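Local structure of succinate dehydrogenase subunit A (Mycolicibacterium smegmatis, 7D6V) at residues N480-M492 against L536-E548. The protein probably oxidises succinate to fumarate as the FAD-carrying flavoprotein subunit of a membrane-bound respiratory complex, passing electrons on toward quinone. Sequence-based numbering, arbitrary orientation.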
ATOM      1  N   ASN A 480      19.885 -20.502 -19.597  1.00 20.91           N
ATOM      2  CA  ASN A 480      19.560 -19.697 -18.427  1.00 20.91           C
ATOM      3  C   ASN A 480      18.099 -19.261 -18.488  1.00 20.91           C
ATOM      4  O   ASN A 480      17.658 -18.747 -19.520  1.00 20.91           O
ATOM      5  CB  ASN A 480      20.470 -18.476 -18.352  1.00 20.91           C
ATOM      6  CG  ASN A 480      20.468 -17.832 -16.985  1.00 20.91           C
ATOM      7  OD1 ASN A 480      19.661 -16.953 -16.703  1.00 20.91           O
ATOM      8  ND2 ASN A 480      21.380 -18.265 -16.127  1.00 20.91           N
ATOM      9  N   PRO A 481      17.318 -19.471 -17.423  1.00 19.65           N
ATOM     10  CA  PRO A 481      15.910 -19.038 -17.458  1.00 19.65           C
ATOM     11  C   PRO A 481      15.734 -17.548 -17.695  1.00 19.65           C
ATOM     12  O   PRO A 481      14.806 -17.141 -18.404  1.00 19.65           O
ATOM     13  CB  PRO A 481      15.381 -19.453 -16.077  1.00 19.65           C
ATOM     14  CG  PRO A 481      16.348 -20.453 -15.566  1.00 19.65           C
ATOM     15  CD  PRO A 481      17.672 -20.116 -16.150  1.00 19.65           C
ATOM     16  N   TYR A 482      16.605 -16.720 -17.113  1.00 18.28           N
ATOM     17  CA  TYR A 482      16.475 -15.275 -17.258  1.00 18.28           C
ATOM     18  C   TYR A 482      16.710 -14.839 -18.697  1.00 18.28           C
ATOM     19  O   TYR A 482      16.001 -13.966 -19.212  1.00 18.28           O
ATOM     20  CB  TYR A 482      17.448 -14.573 -16.312  1.00 18.28           C
ATOM     21  CG  TYR A 482      17.161 -14.813 -14.848  1.00 18.28           C
ATOM     22  CD1 TYR A 482      16.320 -13.972 -14.139  1.00 18.28           C
ATOM     23  CD2 TYR A 482      17.729 -15.883 -14.175  1.00 18.28           C
ATOM     24  CE1 TYR A 482      16.053 -14.186 -12.806  1.00 18.28           C
ATOM     25  CE2 TYR A 482      17.466 -16.106 -12.840  1.00 18.28           C
ATOM     26  CZ  TYR A 482      16.628 -15.254 -12.161  1.00 18.28           C
ATOM     27  OH  TYR A 482      16.363 -15.468 -10.832  1.00 18.28           O
ATOM     28  N   THR A 483      17.697 -15.441 -19.363  1.00 19.95           N
ATOM     29  CA  THR A 483      17.965 -15.121 -20.761  1.00 19.95           C
ATOM     30  C   THR A 483      16.781 -15.486 -21.646  1.00 19.95           C
ATOM     31  O   THR A 483      16.365 -14.700 -22.509  1.00 19.95           O
ATOM     32  CB  THR A 483      19.233 -15.845 -21.217  1.00 19.95           C
ATOM     33  OG1 THR A 483      20.367 -15.283 -20.550  1.00 19.95           O
ATOM     34  CG2 THR A 483      19.421 -15.720 -22.718  1.00 19.95           C
ATOM     35  N   LEU A 484      16.212 -16.675 -21.437  1.00 20.01           N
ATOM     36  CA  LEU A 484      15.054 -17.097 -22.218  1.00 20.01           C
ATOM     37  C   LEU A 484      13.866 -16.177 -21.974  1.00 20.01           C
ATOM     38  O   LEU A 484      13.145 -15.815 -22.913  1.00 20.01           O
ATOM     39  CB  LEU A 484      14.684 -18.538 -21.870  1.00 20.01           C
ATOM     40  CG  LEU A 484      15.462 -19.686 -22.511  1.00 20.01           C
ATOM     41  CD1 LEU A 484      15.167 -20.982 -21.779  1.00 20.01           C
ATOM     42  CD2 LEU A 484      15.136 -19.828 -23.977  1.00 20.01           C
ATOM     43  N   HIS A 485      13.643 -15.796 -20.714  1.00 19.40           N
ATOM     44  CA  HIS A 485      12.540 -14.900 -20.395  1.00 19.40           C
ATOM     45  C   HIS A 485      12.711 -13.549 -21.076  1.00 19.40           C
ATOM     46  O   HIS A 485      11.750 -12.993 -21.621  1.00 19.40           O
ATOM     47  CB  HIS A 485      12.428 -14.728 -18.882  1.00 19.40           C
ATOM     48  CG  HIS A 485      11.270 -13.884 -18.455  1.00 19.40           C
ATOM     49  ND1 HIS A 485      11.296 -13.105 -17.320  1.00 19.40           N
ATOM     50  CD2 HIS A 485      10.049 -13.700 -19.010  1.00 19.40           C
ATOM     51  CE1 HIS A 485      10.142 -12.477 -17.193  1.00 19.40           C
ATOM     52  NE2 HIS A 485       9.368 -12.821 -18.206  1.00 19.40           N
ATOM     53  N   ALA A 486      13.930 -13.005 -21.053  1.00 20.22           N
ATOM     54  CA  ALA A 486      14.182 -11.726 -21.707  1.00 20.22           C
ATOM     55  C   ALA A 486      13.970 -11.820 -23.212  1.00 20.22           C
ATOM     56  O   ALA A 486      13.413 -10.901 -23.825  1.00 20.22           O
ATOM     57  CB  ALA A 486      15.597 -11.248 -21.393  1.00 20.22           C
ATOM     58  N   GLU A 487      14.412 -12.919 -23.828  1.00 21.83           N
ATOM     59  CA  GLU A 487      14.208 -13.076 -25.266  1.00 21.83           C
ATOM     60  C   GLU A 487      12.727 -13.165 -25.608  1.00 21.83           C
ATOM     61  O   GLU A 487      12.269 -12.556 -26.584  1.00 21.83           O
ATOM     62  CB  GLU A 487      14.957 -14.306 -25.773  1.00 21.83           C
ATOM     63  CG  GLU A 487      16.461 -14.190 -25.645  1.00 21.83           C
ATOM     64  CD  GLU A 487      17.196 -15.278 -26.390  1.00 21.83           C
ATOM     65  OE1 GLU A 487      16.539 -16.040 -27.128  1.00 21.83           O
ATOM     66  OE2 GLU A 487      18.432 -15.371 -26.241  1.00 21.83           O
ATOM     67  N   LEU A 488      11.957 -13.909 -24.808  1.00 21.22           N
ATOM     68  CA  LEU A 488      10.516 -13.971 -25.025  1.00 21.22           C
ATOM     69  C   LEU A 488       9.878 -12.598 -24.890  1.00 21.22           C
ATOM     70  O   LEU A 488       9.021 -12.218 -25.698  1.00 21.22           O
ATOM     71  CB  LEU A 488       9.872 -14.946 -24.041  1.00 21.22           C
ATOM     72  CG  LEU A 488       8.343 -14.886 -23.994  1.00 21.22           C
ATOM     73  CD1 LEU A 488       7.744 -15.513 -25.233  1.00 21.22           C
ATOM     74  CD2 LEU A 488       7.807 -15.554 -22.745  1.00 21.22           C
ATOM     75  N   GLN A 489      10.276 -11.842 -23.865  1.00 20.71           N
ATOM     76  CA  GLN A 489       9.695 -10.523 -23.652  1.00 20.71           C
ATOM     77  C   GLN A 489       9.988  -9.599 -24.823  1.00 20.71           C
ATOM     78  O   GLN A 489       9.098  -8.884 -25.298  1.00 20.71           O
ATOM     79  CB  GLN A 489      10.223  -9.930 -22.351  1.00 20.71           C
ATOM     80  CG  GLN A 489       9.596 -10.526 -21.114  1.00 20.71           C
ATOM     81  CD  GLN A 489       9.959  -9.768 -19.863  1.00 20.71           C
ATOM     82  OE1 GLN A 489      11.129  -9.500 -19.606  1.00 20.71           O
ATOM     83  NE2 GLN A 489       8.955  -9.415 -19.073  1.00 20.71           N
ATOM     84  N   GLN A 490      11.231  -9.610 -25.311  1.00 22.40           N
ATOM     85  CA  GLN A 490      11.583  -8.771 -26.450  1.00 22.40           C
ATOM     86  C   GLN A 490      10.796  -9.166 -27.693  1.00 22.40           C
ATOM     87  O   GLN A 490      10.283  -8.301 -28.411  1.00 22.40           O
ATOM     88  CB  GLN A 490      13.085  -8.852 -26.721  1.00 22.40           C
ATOM     89  CG  GLN A 490      13.576  -7.885 -27.788  1.00 22.40           C
ATOM     90  CD  GLN A 490      13.448  -6.436 -27.367  1.00 22.40           C
ATOM     91  OE1 GLN A 490      14.274  -5.921 -26.619  1.00 22.40           O
ATOM     92  NE2 GLN A 490      12.403  -5.770 -27.844  1.00 22.40           N
ATOM     93  N   SER A 491      10.684 -10.470 -27.961  1.00 23.17           N
ATOM     94  CA  SER A 491       9.969 -10.911 -29.154  1.00 23.17           C
ATOM     95  C   SER A 491       8.495 -10.531 -29.094  1.00 23.17           C
ATOM     96  O   SER A 491       7.929 -10.053 -30.086  1.00 23.17           O
ATOM     97  CB  SER A 491      10.128 -12.419 -29.324  1.00 23.17           C
ATOM     98  OG  SER A 491      11.495 -12.764 -29.444  1.00 23.17           O
ATOM     99  N   MET A 492       7.856 -10.723 -27.937  1.00 22.72           N
ATOM    100  CA  MET A 492       6.445 -10.372 -27.821  1.00 22.72           C
ATOM    101  C   MET A 492       6.235  -8.867 -27.914  1.00 22.72           C
ATOM    102  O   MET A 492       5.276  -8.413 -28.546  1.00 22.72           O
ATOM    103  CB  MET A 492       5.861 -10.915 -26.519  1.00 22.72           C
ATOM    104  CG  MET A 492       5.857 -12.427 -26.431  1.00 22.72           C
ATOM    105  SD  MET A 492       4.826 -13.164 -27.710  1.00 22.72           S
ATOM    106  CE  MET A 492       3.193 -12.751 -27.108  1.00 22.72           C
ATOM    107  N   LEU A 536      11.117 -19.174 -12.005  1.00 16.17           N
ATOM    108  CA  LEU A 536      11.032 -18.600 -13.342  1.00 16.17           C
ATOM    109  C   LEU A 536      11.035 -19.686 -14.410  1.00 16.17           C
ATOM    110  O   LEU A 536      10.296 -19.598 -15.398  1.00 16.17           O
ATOM    111  CB  LEU A 536      12.187 -17.624 -13.561  1.00 16.17           C
ATOM    112  CG  LEU A 536      12.187 -16.839 -14.871  1.00 16.17           C
ATOM    113  CD1 LEU A 536      10.869 -16.113 -15.056  1.00 16.17           C
ATOM    114  CD2 LEU A 536      13.345 -15.869 -14.902  1.00 16.17           C
ATOM    115  N   ALA A 537      11.864 -20.715 -14.229  1.00 16.87           N
ATOM    116  CA  ALA A 537      11.884 -21.825 -15.176  1.00 16.87           C
ATOM    117  C   ALA A 537      10.536 -22.526 -15.229  1.00 16.87           C
ATOM    118  O   ALA A 537      10.110 -22.990 -16.292  1.00 16.87           O
ATOM    119  CB  ALA A 537      12.986 -22.812 -14.802  1.00 16.87           C
ATOM    120  N   ILE A 538       9.852 -22.625 -14.089  1.00 17.02           N
ATOM    121  CA  ILE A 538       8.526 -23.234 -14.084  1.00 17.02           C
ATOM    122  C   ILE A 538       7.509 -22.326 -14.771  1.00 17.02           C
ATOM    123  O   ILE A 538       6.685 -22.790 -15.565  1.00 17.02           O
ATOM    124  CB  ILE A 538       8.102 -23.579 -12.645  1.00 17.02           C
ATOM    125  CG1 ILE A 538       9.010 -24.662 -12.070  1.00 17.02           C
ATOM    126  CG2 ILE A 538       6.658 -24.044 -12.608  1.00 17.02           C
ATOM    127  CD1 ILE A 538       8.898 -24.804 -10.574  1.00 17.02           C
ATOM    128  N   ASP A 539       7.550 -21.022 -14.480  1.00 18.31           N
ATOM    129  CA  ASP A 539       6.610 -20.077 -15.084  1.00 18.31           C
ATOM    130  C   ASP A 539       6.785 -19.943 -16.592  1.00 18.31           C
ATOM    131  O   ASP A 539       5.833 -19.557 -17.288  1.00 18.31           O
ATOM    132  CB  ASP A 539       6.762 -18.696 -14.445  1.00 18.31           C
ATOM    133  CG  ASP A 539       6.356 -18.674 -12.988  1.00 18.31           C
ATOM    134  OD1 ASP A 539       5.356 -19.333 -12.634  1.00 18.31           O
ATOM    135  OD2 ASP A 539       7.030 -17.982 -12.197  1.00 18.31           O
ATOM    136  N   MET A 540       7.984 -20.227 -17.104  1.00 19.12           N
ATOM    137  CA  MET A 540       8.257 -19.996 -18.516  1.00 19.12           C
ATOM    138  C   MET A 540       7.393 -20.866 -19.421  1.00 19.12           C
ATOM    139  O   MET A 540       7.066 -20.453 -20.535  1.00 19.12           O
ATOM    140  CB  MET A 540       9.736 -20.233 -18.805  1.00 19.12           C
ATOM    141  CG  MET A 540      10.581 -18.967 -18.809  1.00 19.12           C
ATOM    142  SD  MET A 540       9.948 -17.696 -19.914  1.00 19.12           S
ATOM    143  CE  MET A 540      10.516 -18.319 -21.490  1.00 19.12           C
ATOM    144  N   ARG A 541       7.003 -22.062 -18.971  1.00 18.84           N
ATOM    145  CA  ARG A 541       6.181 -22.918 -19.823  1.00 18.84           C
ATOM    146  C   ARG A 541       4.774 -22.347 -19.991  1.00 18.84           C
ATOM    147  O   ARG A 541       4.224 -22.339 -21.103  1.00 18.84           O
ATOM    148  CB  ARG A 541       6.153 -24.345 -19.263  1.00 18.84           C
ATOM    149  CG  ARG A 541       5.304 -24.554 -18.021  1.00 18.84           C
ATOM    150  CD  ARG A 541       5.493 -25.940 -17.430  1.00 18.84           C
ATOM    151  NE  ARG A 541       4.800 -26.981 -18.184  1.00 18.84           N
ATOM    152  CZ  ARG A 541       3.840 -27.753 -17.684  1.00 18.84           C
ATOM    153  NH1 ARG A 541       3.450 -27.601 -16.428  1.00 18.84           N
ATOM    154  NH2 ARG A 541       3.270 -28.678 -18.440  1.00 18.84           N
ATOM    155  N   ASN A 542       4.193 -21.827 -18.906  1.00 18.26           N
ATOM    156  CA  ASN A 542       2.912 -21.143 -19.006  1.00 18.26           C
ATOM    157  C   ASN A 542       3.024 -19.905 -19.881  1.00 18.26           C
ATOM    158  O   ASN A 542       2.138 -19.629 -20.700  1.00 18.26           O
ATOM    159  CB  ASN A 542       2.408 -20.762 -17.617  1.00 18.26           C
ATOM    160  CG  ASN A 542       2.451 -21.917 -16.647  1.00 18.26           C
ATOM    161  OD1 ASN A 542       2.134 -23.050 -17.002  1.00 18.26           O
ATOM    162  ND2 ASN A 542       2.847 -21.638 -15.415  1.00 18.26           N
ATOM    163  N   MET A 543       4.110 -19.146 -19.718  1.00 19.47           N
ATOM    164  CA  MET A 543       4.284 -17.949 -20.533  1.00 19.47           C
ATOM    165  C   MET A 543       4.392 -18.296 -22.013  1.00 19.47           C
ATOM    166  O   MET A 543       3.808 -17.611 -22.859  1.00 19.47           O
ATOM    167  CB  MET A 543       5.506 -17.163 -20.063  1.00 19.47           C
ATOM    168  CG  MET A 543       5.188 -16.156 -18.975  1.00 19.47           C
ATOM    169  SD  MET A 543       6.556 -15.066 -18.560  1.00 19.47           S
ATOM    170  CE  MET A 543       7.452 -16.075 -17.387  1.00 19.47           C
ATOM    171  N   LEU A 544       5.118 -19.365 -22.343  1.00 19.85           N
ATOM    172  CA  LEU A 544       5.254 -19.772 -23.739  1.00 19.85           C
ATOM    173  C   LEU A 544       3.918 -20.214 -24.323  1.00 19.85           C
ATOM    174  O   LEU A 544       3.580 -19.853 -25.459  1.00 19.85           O
ATOM    175  CB  LEU A 544       6.286 -20.890 -23.861  1.00 19.85           C
ATOM    176  CG  LEU A 544       7.756 -20.503 -23.687  1.00 19.85           C
ATOM    177  CD1 LEU A 544       8.624 -21.741 -23.543  1.00 19.85           C
ATOM    178  CD2 LEU A 544       8.231 -19.649 -24.846  1.00 19.85           C
ATOM    179  N   LEU A 545       3.142 -20.991 -23.562  1.00 19.65           N
ATOM    180  CA  LEU A 545       1.838 -21.432 -24.050  1.00 19.65           C
ATOM    181  C   LEU A 545       0.912 -20.245 -24.302  1.00 19.65           C
ATOM    182  O   LEU A 545       0.252 -20.158 -25.349  1.00 19.65           O
ATOM    183  CB  LEU A 545       1.219 -22.407 -23.049  1.00 19.65           C
ATOM    184  CG  LEU A 545      -0.007 -23.196 -23.498  1.00 19.65           C
ATOM    185  CD1 LEU A 545       0.332 -24.032 -24.703  1.00 19.65           C
ATOM    186  CD2 LEU A 545      -0.519 -24.069 -22.370  1.00 19.65           C
ATOM    187  N   VAL A 546       0.870 -19.304 -23.356  1.00 19.81           N
ATOM    188  CA  VAL A 546      -0.009 -18.148 -23.505  1.00 19.81           C
ATOM    189  C   VAL A 546       0.442 -17.275 -24.669  1.00 19.81           C
ATOM    190  O   VAL A 546      -0.386 -16.732 -25.410  1.00 19.81           O
ATOM    191  CB  VAL A 546      -0.076 -17.361 -22.185  1.00 19.81           C
ATOM    192  CG1 VAL A 546      -0.737 -16.015 -22.395  1.00 19.81           C
ATOM    193  CG2 VAL A 546      -0.830 -18.161 -21.140  1.00 19.81           C
ATOM    194  N   SER A 547       1.757 -17.125 -24.855  1.00 20.96           N
ATOM    195  CA  SER A 547       2.259 -16.339 -25.976  1.00 20.96           C
ATOM    196  C   SER A 547       1.878 -16.967 -27.309  1.00 20.96           C
ATOM    197  O   SER A 547       1.491 -16.260 -28.246  1.00 20.96           O
ATOM    198  CB  SER A 547       3.774 -16.184 -25.869  1.00 20.96           C
ATOM    199  OG  SER A 547       4.141 -15.678 -24.601  1.00 20.96           O
ATOM    200  N   GLU A 548       1.984 -18.295 -27.416  1.00 22.78           N
ATOM    201  CA  GLU A 548       1.559 -18.959 -28.644  1.00 22.78           C
ATOM    202  C   GLU A 548       0.078 -18.721 -28.912  1.00 22.78           C
ATOM    203  O   GLU A 548      -0.319 -18.436 -30.051  1.00 22.78           O
ATOM    204  CB  GLU A 548       1.856 -20.456 -28.566  1.00 22.78           C
ATOM    205  CG  GLU A 548       1.827 -21.168 -29.908  1.00 22.78           C
ATOM    206  CD  GLU A 548       2.006 -22.669 -29.776  1.00 22.78           C
ATOM    207  OE1 GLU A 548       1.651 -23.399 -30.726  1.00 22.78           O
ATOM    208  OE2 GLU A 548       2.503 -23.123 -28.723  1.00 22.78           O
TER
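Leu536 forks between two rings of the facing helix. Its CD2 lies over one face of Tyr482, 3.9 Å from the ring centroid and 23° off the normal, a CH-pi contact displaced toward the CD1 rim; its CD1 makes a second, off-centre CH-pi contact with His485, nearest ND1. His485 reaches across to the other helix because its CG stands opposite the backbone N (chi1 -177°), and there two methionine sulfurs approach its ring obliquely. Met543 SD comes to 3.6 Å from His485 NE2, the two side chains crossing at about a right angle, while Met540 SD keeps nearer the root of the side chain, 3.8 Å from His485 CA. The same NE2 is hydrogen-bonded to the carbonyl O of Lys214, which also accepts from Gln489 NE2.

Helices 481-495 and 532-556 belong to the C-terminal helical region of the fumarate reductase/succinate dehydrogenase flavoprotein; the axes of 481-492 and 536-548 run roughly parallel, 28° apart and 9.7 Å at their closest. Leu488 is a knob in the hole formed by Met540, Met543, Leu544 and Ser547: CD2 presses on Met543 CB at 3.9 Å, whereas CD1 faces Leu544 CD2 and Ser547 OG. That hydroxyl is turned back on its own helix, donating to Met543 O from above the carbonyl plane, on the opposite face from Ser547 N. Beyond it, the doubly bent chain of Met492 lays SD against Ser547 CB at 3.7 Å. Helix 502-518 packs on Leu484 and Leu488; near the N-terminal end of helix 481-495, Tyr482 OH is hydrogen-bonded to Pro46 O of the iron-sulfur subunit, a separate chain.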